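Local coordinates for phytochromobilin synthase (Solanum lycopersicum, PDB 6KME), which probably reduces biliverdin IX alpha to phytochromobilin with electrons from ferredoxin, the step that supplies the chromophore of plant phytochromes, at residues L62-D66 with D67-L71; T233-S236 with E237-G241; V244-L248 with I249-L253. The protein carries 1 engineered substitution. All coordinates share one frame; numbering follows the deposited sequence. Where two conformers were deposited one is given.

How the contacts relate
Contact 1 is a hairpin end at the rim of the sheet, its centre about 23 Å from the centre of the chain, and half exposed. Contact 2 lies deeper, about 10 Å between those centres, and lines the biliverdin pocket. Contact 3 is nearly as far out as contact 1, at about 20 Å between centres, yet its first turn touches the bilin. Contacts 2 and 3 adjoin in sequence, on helix 218-238 and on helices 242-249 and 251-262. Contacts 1 and 3 touch, with Met65 N probably bonded to Leu248 O at 2.8 Å. Their chemistry differs: magnesium and solvent at contact 1, a buried salt bridge at contact 2, apolar inside with a long salt bridge outside at contact 3.

Contact 1. Residues L62-D66 with D67-L71; sequences LLSMD and DKTEL. With MG (magnesium ion), chain C.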
loop_
_atom_site.group_PDB
_atom_site.type_symbol
_atom_site.label_atom_id
_atom_site.label_comp_id
_atom_site.label_asym_id
_atom_site.label_seq_id
_atom_site.Cartn_x
_atom_site.Cartn_y
_atom_site.Cartn_z
ATOM N N LEU A 62 -0.977 -20.188 5.446
ATOM C CA LEU A 62 -0.144 -20.851 4.454
ATOM C C LEU A 62 1.256 -21.009 5.036
ATOM O O LEU A 62 1.830 -20.036 5.533
ATOM C CB LEU A 62 -0.130 -20.021 3.166
ATOM C CG LEU A 62 -0.031 -20.684 1.800
ATOM C CD1 LEU A 62 -1.063 -21.792 1.641
ATOM C CD2 LEU A 62 -0.206 -19.605 0.734
ATOM N N LEU A 63 1.789 -22.226 5.012
ATOM C CA LEU A 63 3.168 -22.439 5.432
ATOM C C LEU A 63 4.105 -22.286 4.245
ATOM O O LEU A 63 3.762 -22.624 3.110
ATOM C CB LEU A 63 3.368 -23.826 6.048
ATOM C CG LEU A 63 2.817 -24.101 7.449
ATOM C CD1 LEU A 63 3.461 -25.357 8.016
ATOM C CD2 LEU A 63 3.059 -22.911 8.359
ATOM N N SER A 64 5.308 -21.787 4.525
ATOM C CA SER A 64 6.363 -21.808 3.524
ATOM C C SER A 64 6.712 -23.253 3.157
ATOM O O SER A 64 6.379 -24.203 3.873
ATOM C CB SER A 64 7.599 -21.069 4.038
ATOM O OG SER A 64 8.198 -21.784 5.103
ATOM N N MET A 65 7.397 -23.411 2.017
ATOM C CA MET A 65 7.740 -24.749 1.537
ATOM C C MET A 65 8.629 -25.509 2.517
ATOM O O MET A 65 8.542 -26.739 2.596
ATOM C CB MET A 65 8.420 -24.668 0.165
ATOM C CG MET A 65 7.532 -24.062 -0.915
ATOM S SD MET A 65 8.243 -24.110 -2.574
ATOM C CE MET A 65 9.596 -22.927 -2.420
ATOM N N ASP A 66 9.495 -24.819 3.260
ATOM C CA ASP A 66 10.331 -25.505 4.243
ATOM C C ASP A 66 9.670 -25.593 5.612
ATOM O O ASP A 66 10.326 -25.989 6.577
ATOM C CB ASP A 66 11.708 -24.833 4.361
ATOM C CG ASP A 66 11.637 -23.406 4.892
ATOM O OD1 ASP A 66 10.559 -22.950 5.319
ATOM O OD2 ASP A 66 12.684 -22.725 4.878
ATOM N N ASP A 67 8.402 -25.199 5.714
ATOM C CA ASP A 67 7.554 -25.338 6.895
ATOM C C ASP A 67 7.991 -24.474 8.078
ATOM O O ASP A 67 7.406 -24.594 9.159
ATOM C CB ASP A 67 7.453 -26.805 7.339
ATOM C CG ASP A 67 6.845 -27.707 6.269
ATOM O OD1 ASP A 67 5.981 -27.233 5.501
ATOM O OD2 ASP A 67 7.232 -28.895 6.195
ATOM N N LYS A 68 8.979 -23.589 7.913
ATOM C CA LYS A 68 9.476 -22.781 9.025
ATOM C C LYS A 68 8.811 -21.413 9.146
ATOM O O LYS A 68 9.031 -20.724 10.150
ATOM C CB LYS A 68 10.990 -22.567 8.907
ATOM C CG LYS A 68 11.840 -23.826 8.874
ATOM C CD LYS A 68 13.317 -23.445 8.945
ATOM C CE LYS A 68 14.201 -24.363 8.110
ATOM N NZ LYS A 68 14.326 -25.720 8.700
ATOM N N THR A 69 8.027 -20.983 8.160
ATOM C CA THR A 69 7.442 -19.649 8.181
ATOM C C THR A 69 5.953 -19.731 7.878
ATOM O O THR A 69 5.534 -20.446 6.962
ATOM C CB THR A 69 8.138 -18.721 7.171
ATOM O OG1 THR A 69 9.546 -18.703 7.434
ATOM C CG2 THR A 69 7.603 -17.311 7.304
ATOM N N GLU A 70 5.149 -19.001 8.641
ATOM C CA GLU A 70 3.706 -19.001 8.447
ATOM C C GLU A 70 3.263 -17.655 7.899
ATOM O O GLU A 70 3.688 -16.601 8.389
ATOM C CB GLU A 70 2.971 -19.319 9.750
ATOM C CG GLU A 70 1.466 -19.450 9.565
ATOM C CD GLU A 70 0.717 -19.474 10.888
ATOM O OE1 GLU A 70 1.374 -19.577 11.947
ATOM O OE2 GLU A 70 -0.529 -19.376 10.863
ATOM N N LEU A 71 2.423 -17.697 6.873
ATOM C CA LEU A 71 1.783 -16.510 6.329
ATOM C C LEU A 71 0.345 -16.514 6.829
ATOM O O LEU A 71 -0.369 -17.507 6.652
ATOM C CB LEU A 71 1.831 -16.505 4.798
ATOM C CG LEU A 71 3.178 -16.366 4.059
ATOM C CD1 LEU A 71 4.136 -17.534 4.309
ATOM C CD2 LEU A 71 2.898 -16.222 2.570
HETATM MG MG MG C . 4.550 -27.953 3.819
HETATM O O HOH W 1 4.086 -25.980 3.294
HETATM O O HOH W 2 6.140 -27.815 2.445
HETATM O O HOH W 3 10.867 -20.275 5.995
HETATM O O HOH W 4 3.164 -27.755 5.415
#
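Ser64 and Thr69 close this hairpin end through backbone and side chain together. Ser64 N gives a nearly straight bond of 2.8 Å to Thr69 O. In return, Thr69 N donates to the hydroxyl Ser64 OG at 3.2 Å. OG sits between the backbone N and the carbonyl carbon (chi1 68°), which brings it within bonding distance of both Thr69 N and Asp66 OD1. Ser64 OG donates to Asp66 OD1 at 2.6 Å. Lys68 N donates to Asp66 OD1 at 3.1 Å, closing an Asx turn. The two donors reach OD1 from opposite faces of the carboxylate, so its rotation is well fixed. Water 3 adds a further donor and links OD1 to Thr69 OG1. An alanine here removes OG, which would probably leave Thr69 N without its side-chain acceptor and the Asp66 carboxylate freer to turn.

Asp67 OD1 binds magnesium at 2.3 Å. Waters 1, 2 and 4 also bind the metal. Water 1 donates to Ser64 O and water 2 to Met65 O, so the loop backbone helps to place them. Lys68 runs across Asp66, but Lys68 NZ stays 5.1 Å from Asp66 OD2, too far for a salt bridge.

Leu63 CD2 lies 3.9 Å from Glu70 CB on one face of the sheet. On the other face, Leu62 and Leu71 pair through both backbone bonds, and Leu71 rests on Leu87 and Ile89 of the next strand. The arrangement is a beta hairpin joining strands 51-63 and 69-77. Its type I turn, Ser64 to Asp67, carries a magnesium site at its surface.

Contact 2. Residues T233-S236 with E237-G241; sequences TWRS and EKDPG. With BLA (biliverdine IX alpha), chain B.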
loop_
_atom_site.group_PDB
_atom_site.type_symbol
_atom_site.label_atom_id
_atom_site.label_comp_id
_atom_site.label_asym_id
_atom_site.label_seq_id
_atom_site.Cartn_x
_atom_site.Cartn_y
_atom_site.Cartn_z
ATOM N N THR A 233 -2.769 -3.020 -10.820
ATOM C CA THR A 233 -1.986 -3.637 -11.879
ATOM C C THR A 233 -0.503 -3.346 -11.690
ATOM O O THR A 233 0.336 -4.250 -11.817
ATOM C CB THR A 233 -2.467 -3.139 -13.238
ATOM O OG1 THR A 233 -3.814 -3.578 -13.463
ATOM C CG2 THR A 233 -1.566 -3.674 -14.339
ATOM N N TRP A 234 -0.164 -2.092 -11.375
ATOM C CA TRP A 234 1.231 -1.751 -11.098
ATOM C C TRP A 234 1.787 -2.602 -9.964
ATOM O O TRP A 234 2.823 -3.266 -10.116
ATOM C CB TRP A 234 1.366 -0.265 -10.756
ATOM C CG TRP A 234 2.710 0.040 -10.159
ATOM C CD1 TRP A 234 3.011 0.189 -8.828
ATOM C CD2 TRP A 234 3.956 0.172 -10.869
ATOM N NE1 TRP A 234 4.363 0.422 -8.673
ATOM C CE2 TRP A 234 4.961 0.424 -9.908
ATOM C CE3 TRP A 234 4.308 0.129 -12.225
ATOM C CZ2 TRP A 234 6.307 0.614 -10.260
ATOM C CZ3 TRP A 234 5.652 0.326 -12.575
ATOM C CH2 TRP A 234 6.628 0.562 -11.593
ATOM N N ARG A 235 1.094 -2.611 -8.820
ATOM C CA ARG A 235 1.616 -3.299 -7.644
ATOM C C ARG A 235 1.657 -4.805 -7.845
ATOM O O ARG A 235 2.612 -5.463 -7.413
ATOM C CB ARG A 235 0.790 -2.924 -6.405
ATOM C CG ARG A 235 0.968 -1.461 -5.982
ATOM C CD ARG A 235 0.490 -1.202 -4.550
ATOM N NE ARG A 235 1.336 -1.902 -3.584
ATOM C CZ ARG A 235 1.043 -2.035 -2.296
ATOM N NH1 ARG A 235 -0.076 -1.498 -1.806
ATOM N NH2 ARG A 235 1.866 -2.701 -1.500
ATOM N N SER A 236 0.658 -5.384 -8.515
ATOM C CA SER A 236 0.718 -6.832 -8.670
ATOM C C SER A 236 1.868 -7.248 -9.578
ATOM O O SER A 236 2.358 -8.374 -9.456
ATOM C CB SER A 236 -0.618 -7.390 -9.175
ATOM O OG SER A 236 -0.828 -7.055 -10.523
ATOM N N GLU A 237 2.346 -6.356 -10.447
ATOM C CA GLU A 237 3.488 -6.667 -11.307
ATOM C C GLU A 237 4.839 -6.358 -10.654
ATOM O O GLU A 237 5.792 -7.123 -10.835
ATOM C CB GLU A 237 3.371 -5.905 -12.635
ATOM C CG GLU A 237 4.445 -6.264 -13.684
ATOM C CD GLU A 237 4.214 -7.625 -14.348
ATOM O OE1 GLU A 237 3.044 -8.012 -14.547
ATOM O OE2 GLU A 237 5.208 -8.309 -14.671
ATOM N N LYS A 238 4.952 -5.264 -9.891
ATOM C CA LYS A 238 6.256 -4.700 -9.537
ATOM C C LYS A 238 6.520 -4.478 -8.044
ATOM O O LYS A 238 7.606 -3.979 -7.711
ATOM C CB LYS A 238 6.459 -3.354 -10.263
ATOM C CG LYS A 238 6.631 -3.459 -11.792
ATOM C CD LYS A 238 7.812 -4.358 -12.151
ATOM C CE LYS A 238 8.128 -4.374 -13.645
ATOM N NZ LYS A 238 9.155 -5.423 -13.965
ATOM N N ASP A 239 5.578 -4.793 -7.141
ATOM C CA ASP A 239 5.822 -4.548 -5.718
ATOM C C ASP A 239 7.097 -5.272 -5.281
ATOM O O ASP A 239 7.311 -6.431 -5.653
ATOM C CB ASP A 239 4.645 -5.008 -4.851
ATOM C CG ASP A 239 4.010 -3.855 -4.022
ATOM O OD1 ASP A 239 3.764 -2.754 -4.565
ATOM O OD2 ASP A 239 3.738 -4.070 -2.821
ATOM N N PRO A 240 7.967 -4.622 -4.508
ATOM C CA PRO A 240 9.244 -5.268 -4.144
ATOM C C PRO A 240 9.100 -6.565 -3.346
ATOM O O PRO A 240 10.013 -7.395 -3.393
ATOM C CB PRO A 240 9.964 -4.183 -3.338
ATOM C CG PRO A 240 9.421 -2.902 -3.902
ATOM C CD PRO A 240 7.948 -3.203 -4.124
ATOM N N GLY A 241 7.985 -6.792 -2.648
ATOM C CA GLY A 241 7.919 -7.995 -1.821
ATOM C C GLY A 241 7.739 -9.302 -2.582
ATOM O O GLY A 241 7.827 -10.370 -1.968
HETATM C CHA BLA B . 11.988 -2.596 -0.544
HETATM N NA BLA B . 9.563 -1.708 -0.775
HETATM C C1A BLA B . 10.948 -1.566 -0.955
HETATM C C2A BLA B . 11.174 -0.278 -1.612
HETATM C C3A BLA B . 9.862 0.337 -1.820
HETATM C C4A BLA B . 8.881 -0.570 -1.295
HETATM C CMA BLA B . 9.516 1.690 -2.446
HETATM C CAA BLA B . 12.592 0.224 -2.006
HETATM C CBA BLA B . 13.009 -0.437 -3.292
HETATM C CGA BLA B . 12.546 0.415 -4.530
HETATM O O1A BLA B . 12.915 1.549 -4.438
HETATM O O2A BLA B . 11.924 -0.216 -5.333
HETATM C CHB BLA B . 7.357 -0.403 -1.230
HETATM N NB BLA B . 6.765 0.575 -3.375
HETATM C C1B BLA B . 6.387 -0.044 -2.161
HETATM C C2B BLA B . 4.838 0.297 -2.085
HETATM C C3B BLA B . 4.405 0.810 -3.302
HETATM C C4B BLA B . 5.649 0.950 -4.182
HETATM C CMB BLA B . 4.017 -0.178 -0.899
HETATM O OB BLA B . 5.783 1.268 -5.352
HETATM C CAB BLA B . 3.143 1.308 -3.962
HETATM C CBB BLA B . 2.755 1.737 -5.186
HETATM N NC BLA B . 7.983 -5.635 1.138
HETATM C C1C BLA B . 6.587 -5.704 1.354
HETATM C C2C BLA B . 6.293 -7.176 1.675
HETATM C C3C BLA B . 7.508 -7.860 1.633
HETATM C C4C BLA B . 8.644 -6.870 1.280
HETATM C CMC BLA B . 4.843 -7.590 1.955
HETATM O OC BLA B . 5.949 -4.669 1.252
HETATM C CAC BLA B . 7.696 -9.315 1.878
HETATM C CBC BLA B . 6.933 -10.404 1.636
HETATM C CHD BLA B . 9.998 -6.935 1.086
HETATM N ND BLA B . 10.629 -4.564 0.253
HETATM C C1D BLA B . 10.908 -5.820 0.600
HETATM C C2D BLA B . 12.386 -6.142 0.482
HETATM C C3D BLA B . 13.008 -4.987 0.044
HETATM C C4D BLA B . 11.895 -3.913 -0.127
HETATM C CMD BLA B . 12.902 -7.527 0.826
HETATM C CAD BLA B . 14.472 -4.652 -0.270
HETATM C CBD BLA B . 14.992 -5.311 -1.533
HETATM C CGD BLA B . 14.378 -4.748 -2.889
HETATM O O1D BLA B . 13.981 -5.652 -3.604
HETATM O O2D BLA B . 14.414 -3.528 -2.982
HETATM O O HOH W 5 4.945 -1.067 -6.266
#
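Arg235 grips Asp239 side-on with two nitrogens, one to each carboxylate oxygen. Arg235 NE reaches Asp239 OD1 at 2.8 Å and Arg235 NH2 reaches Asp239 OD2 at 2.7 Å. Both oxygens lie close to the guanidinium plane. The two planes are nevertheless turned 39° apart, so OD1 is met from above the carboxylate plane and OD2 on its syn side. A bend at chi3 (66°) swings the guanidinium back to its partner. One face of the group is met by the methyl CMB of biliverdin, 3.4 Å from Arg235 NH2.

Water 5 donates to Asp239 OD1 at 2.7 Å. It also makes weak bonds to Trp234 NE1 and to the bilin carbonyl OB. OB lies at the edge of the indole, near its plane. Over one indole face, Lys238 CB makes a CH-pi contact, 4.0 Å from the centroid of the six-membered ring of Trp234. Pro240 CG approaches BLA NA at 3.4 Å, and Gly241 CA lies as close to BLA C4C.

The second shell holds these groups in place. Asn116 OD1 and Tyr231 OH are hydrogen-bonded to the arginine, at NH2 and NH1. Phe174 stacks on the indole, and Phe278 meets it edge-to-face. Lys238 NZ is tied to the carbonyls of Asn289 and Lys291. Asp239 N still bonds Arg235 O as the helix ends.

The result is a buried carboxylate fixed in orientation by two arginine bonds. It is linked through one water, weakly on the bilin side, to a substrate carbonyl, which could relate to proton movement there.

Contact 3. Residues V244-L248 with I249-L253; sequences VLKRL and IGEDL. With BLA (biliverdine IX alpha), chain B.
Leu245 O is gripped by two backbone nitrogens at the end of helix 242-249. Ile249 N gives Leu245 O an almost straight bond of 3.0 Å. Leu248 N adds a weak one to Leu245 O at 3.1 Å, besides its sounder bond to Val244 O at 3.0 Å. The side chain of Ile249 folds over the Leu245 carbonyl. Ile249 CG1 stands between the backbone N and the carbonyl carbon (chi1 59°) and comes within 3.4 Å of Leu245 O. This places apolar carbon beside a backbone oxygen whose bonding is already supplied from the helix.

One residue on, Gly250 N makes a weak bond to Lys246 O. Gly250 then leaves the helix with positive phi (89°). A side chain at these backbone angles would collide with the carbonyl oxygen of Ile249, which explains the glycine.

On the outer side, Lys246 and Glu251 run side by side and point the same way, both extended beyond CG. NZ of Lys246 is 3.9 Å from Glu251 OE1, a long salt bridge across the joint.

The buried side is apolar. Leu248 CB packs near Ile249 CG2, at 4.3 Å. Leu248 and Leu245 also rest on Ile89 of strand 81-91, while Leu245 and Ile249 meet helix 251-262. Toward the bilin, Leu245 CD2 lies 3.8 Å from the vinyl carbon CBC of biliverdin. Val244 CB and CG1 touch the same vinyl group, and Val244 CG2 approaches the methyl CMD.

The arrangement is a glycine with positive phi that ends helix 242-249 and is the N-cap of helix 251-262, laid against the central sheet of the bilin reductase fold. Val244 and Leu245, in the first turn of helix 242-249, line the biliverdin pocket.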
loop_
_atom_site.group_PDB
_atom_site.type_symbol
_atom_site.label_atom_id
_atom_site.label_comp_id
_atom_site.label_asym_id
_atom_site.label_seq_id
_atom_site.Cartn_x
_atom_site.Cartn_y
_atom_site.Cartn_z
ATOM N N VAL A 244 10.349 -12.132 -2.165
ATOM C CA VAL A 244 10.324 -12.839 -0.889
ATOM C C VAL A 244 9.187 -13.856 -0.867
ATOM O O VAL A 244 9.366 -14.997 -0.423
ATOM C CB VAL A 244 10.215 -11.841 0.278
ATOM C CG1 VAL A 244 10.005 -12.588 1.580
ATOM C CG2 VAL A 244 11.479 -10.973 0.377
ATOM N N LEU A 245 7.996 -13.452 -1.324
ATOM C CA LEU A 245 6.873 -14.387 -1.390
ATOM C C LEU A 245 7.215 -15.601 -2.251
ATOM O O LEU A 245 6.917 -16.741 -1.875
ATOM C CB LEU A 245 5.635 -13.679 -1.937
ATOM C CG LEU A 245 5.042 -12.576 -1.054
ATOM C CD1 LEU A 245 3.819 -11.909 -1.732
ATOM C CD2 LEU A 245 4.661 -13.139 0.309
ATOM N N LYS A 246 7.856 -15.376 -3.406
ATOM C CA LYS A 246 8.210 -16.488 -4.288
ATOM C C LYS A 246 9.165 -17.460 -3.611
ATOM O O LYS A 246 9.042 -18.679 -3.783
ATOM C CB LYS A 246 8.810 -15.960 -5.595
ATOM C CG LYS A 246 7.753 -15.247 -6.420
ATOM C CD LYS A 246 8.311 -14.595 -7.668
ATOM C CE LYS A 246 7.202 -13.883 -8.447
ATOM N NZ LYS A 246 7.723 -13.257 -9.700
ATOM N N ARG A 247 10.117 -16.945 -2.830
ATOM C CA ARG A 247 11.039 -17.817 -2.105
ATOM C C ARG A 247 10.315 -18.623 -1.031
ATOM O O ARG A 247 10.658 -19.783 -0.775
ATOM C CB ARG A 247 12.165 -16.986 -1.483
ATOM C CG ARG A 247 12.887 -17.690 -0.341
ATOM C CD ARG A 247 14.210 -17.031 0.029
ATOM N NE ARG A 247 14.072 -15.634 0.434
ATOM C CZ ARG A 247 13.554 -15.234 1.591
ATOM N NH1 ARG A 247 13.100 -16.122 2.465
ATOM N NH2 ARG A 247 13.489 -13.941 1.867
ATOM N N LEU A 248 9.303 -18.024 -0.388
ATOM C CA LEU A 248 8.631 -18.703 0.721
ATOM C C LEU A 248 7.706 -19.813 0.228
ATOM O O LEU A 248 7.787 -20.952 0.704
ATOM C CB LEU A 248 7.850 -17.691 1.564
ATOM C CG LEU A 248 8.683 -16.714 2.406
ATOM C CD1 LEU A 248 7.766 -15.669 3.035
ATOM C CD2 LEU A 248 9.443 -17.454 3.480
ATOM N N ILE A 249 6.811 -19.508 -0.719
ATOM C CA ILE A 249 5.758 -20.453 -1.080
ATOM C C ILE A 249 5.819 -20.886 -2.543
ATOM O O ILE A 249 4.936 -21.624 -3.006
ATOM C CB ILE A 249 4.366 -19.888 -0.738
ATOM C CG1 ILE A 249 4.101 -18.560 -1.473
ATOM C CG2 ILE A 249 4.201 -19.745 0.774
ATOM C CD1 ILE A 249 2.618 -18.046 -1.268
ATOM N N GLY A 250 6.851 -20.475 -3.279
ATOM C CA GLY A 250 7.016 -20.882 -4.662
ATOM C C GLY A 250 6.311 -19.933 -5.618
ATOM O O GLY A 250 5.423 -19.173 -5.246
ATOM N N GLU A 251 6.727 -19.978 -6.884
ATOM C CA GLU A 251 6.237 -18.991 -7.848
ATOM C C GLU A 251 4.732 -19.104 -8.082
ATOM O O GLU A 251 4.035 -18.087 -8.156
ATOM C CB GLU A 251 6.982 -19.124 -9.179
ATOM C CG GLU A 251 6.314 -18.312 -10.283
ATOM C CD GLU A 251 7.257 -17.907 -11.401
ATOM O OE1 GLU A 251 7.913 -16.848 -11.273
ATOM O OE2 GLU A 251 7.329 -18.641 -12.410
ATOM N N ASP A 252 4.214 -20.326 -8.222
ATOM C CA ASP A 252 2.804 -20.500 -8.572
ATOM C C ASP A 252 1.873 -19.956 -7.490
ATOM O O ASP A 252 0.964 -19.171 -7.781
ATOM C CB ASP A 252 2.508 -21.976 -8.833
ATOM C CG ASP A 252 1.069 -22.204 -9.264
ATOM O OD1 ASP A 252 0.744 -21.884 -10.429
ATOM O OD2 ASP A 252 0.262 -22.688 -8.437
ATOM N N LEU A 253 2.057 -20.386 -6.236
ATOM C CA LEU A 253 1.181 -19.895 -5.172
ATOM C C LEU A 253 1.434 -18.427 -4.870
ATOM O O LEU A 253 0.507 -17.714 -4.473
ATOM C CB LEU A 253 1.335 -20.723 -3.893
ATOM C CG LEU A 253 0.919 -22.198 -3.955
ATOM C CD1 LEU A 253 1.249 -22.883 -2.643
ATOM C CD2 LEU A 253 -0.556 -22.386 -4.304
HETATM C CHA BLA B . 11.988 -2.596 -0.544
HETATM N NA BLA B . 9.563 -1.708 -0.775
HETATM C C1A BLA B . 10.948 -1.566 -0.955
HETATM C C2A BLA B . 11.174 -0.278 -1.612
HETATM C C3A BLA B . 9.862 0.337 -1.820
HETATM C C4A BLA B . 8.881 -0.570 -1.295
HETATM C CMA BLA B . 9.516 1.690 -2.446
HETATM C CAA BLA B . 12.592 0.224 -2.006
HETATM C CBA BLA B . 13.009 -0.437 -3.292
HETATM C CGA BLA B . 12.546 0.415 -4.530
HETATM O O1A BLA B . 12.915 1.549 -4.438
HETATM O O2A BLA B . 11.924 -0.216 -5.333
HETATM C CHB BLA B . 7.357 -0.403 -1.230
HETATM N NB BLA B . 6.765 0.575 -3.375
HETATM C C1B BLA B . 6.387 -0.044 -2.161
HETATM C C2B BLA B . 4.838 0.297 -2.085
HETATM C C3B BLA B . 4.405 0.810 -3.302
HETATM C C4B BLA B . 5.649 0.950 -4.182
HETATM C CMB BLA B . 4.017 -0.178 -0.899
HETATM O OB BLA B . 5.783 1.268 -5.352
HETATM C CAB BLA B . 3.143 1.308 -3.962
HETATM C CBB BLA B . 2.755 1.737 -5.186
HETATM N NC BLA B . 7.983 -5.635 1.138
HETATM C C1C BLA B . 6.587 -5.704 1.354
HETATM C C2C BLA B . 6.293 -7.176 1.675
HETATM C C3C BLA B . 7.508 -7.860 1.633
HETATM C C4C BLA B . 8.644 -6.870 1.280
HETATM C CMC BLA B . 4.843 -7.590 1.955
HETATM O OC BLA B . 5.949 -4.669 1.252
HETATM C CAC BLA B . 7.696 -9.315 1.878
HETATM C CBC BLA B . 6.933 -10.404 1.636
HETATM C CHD BLA B . 9.998 -6.935 1.086
HETATM N ND BLA B . 10.629 -4.564 0.253
HETATM C C1D BLA B . 10.908 -5.820 0.600
HETATM C C2D BLA B . 12.386 -6.142 0.482
HETATM C C3D BLA B . 13.008 -4.987 0.044
HETATM C C4D BLA B . 11.895 -3.913 -0.127
HETATM C CMD BLA B . 12.902 -7.527 0.826
HETATM C CAD BLA B . 14.472 -4.652 -0.270
HETATM C CBD BLA B . 14.992 -5.311 -1.533
HETATM C CGD BLA B . 14.378 -4.748 -2.889
HETATM O O1D BLA B . 13.981 -5.652 -3.604
HETATM O O2D BLA B . 14.414 -3.528 -2.982
#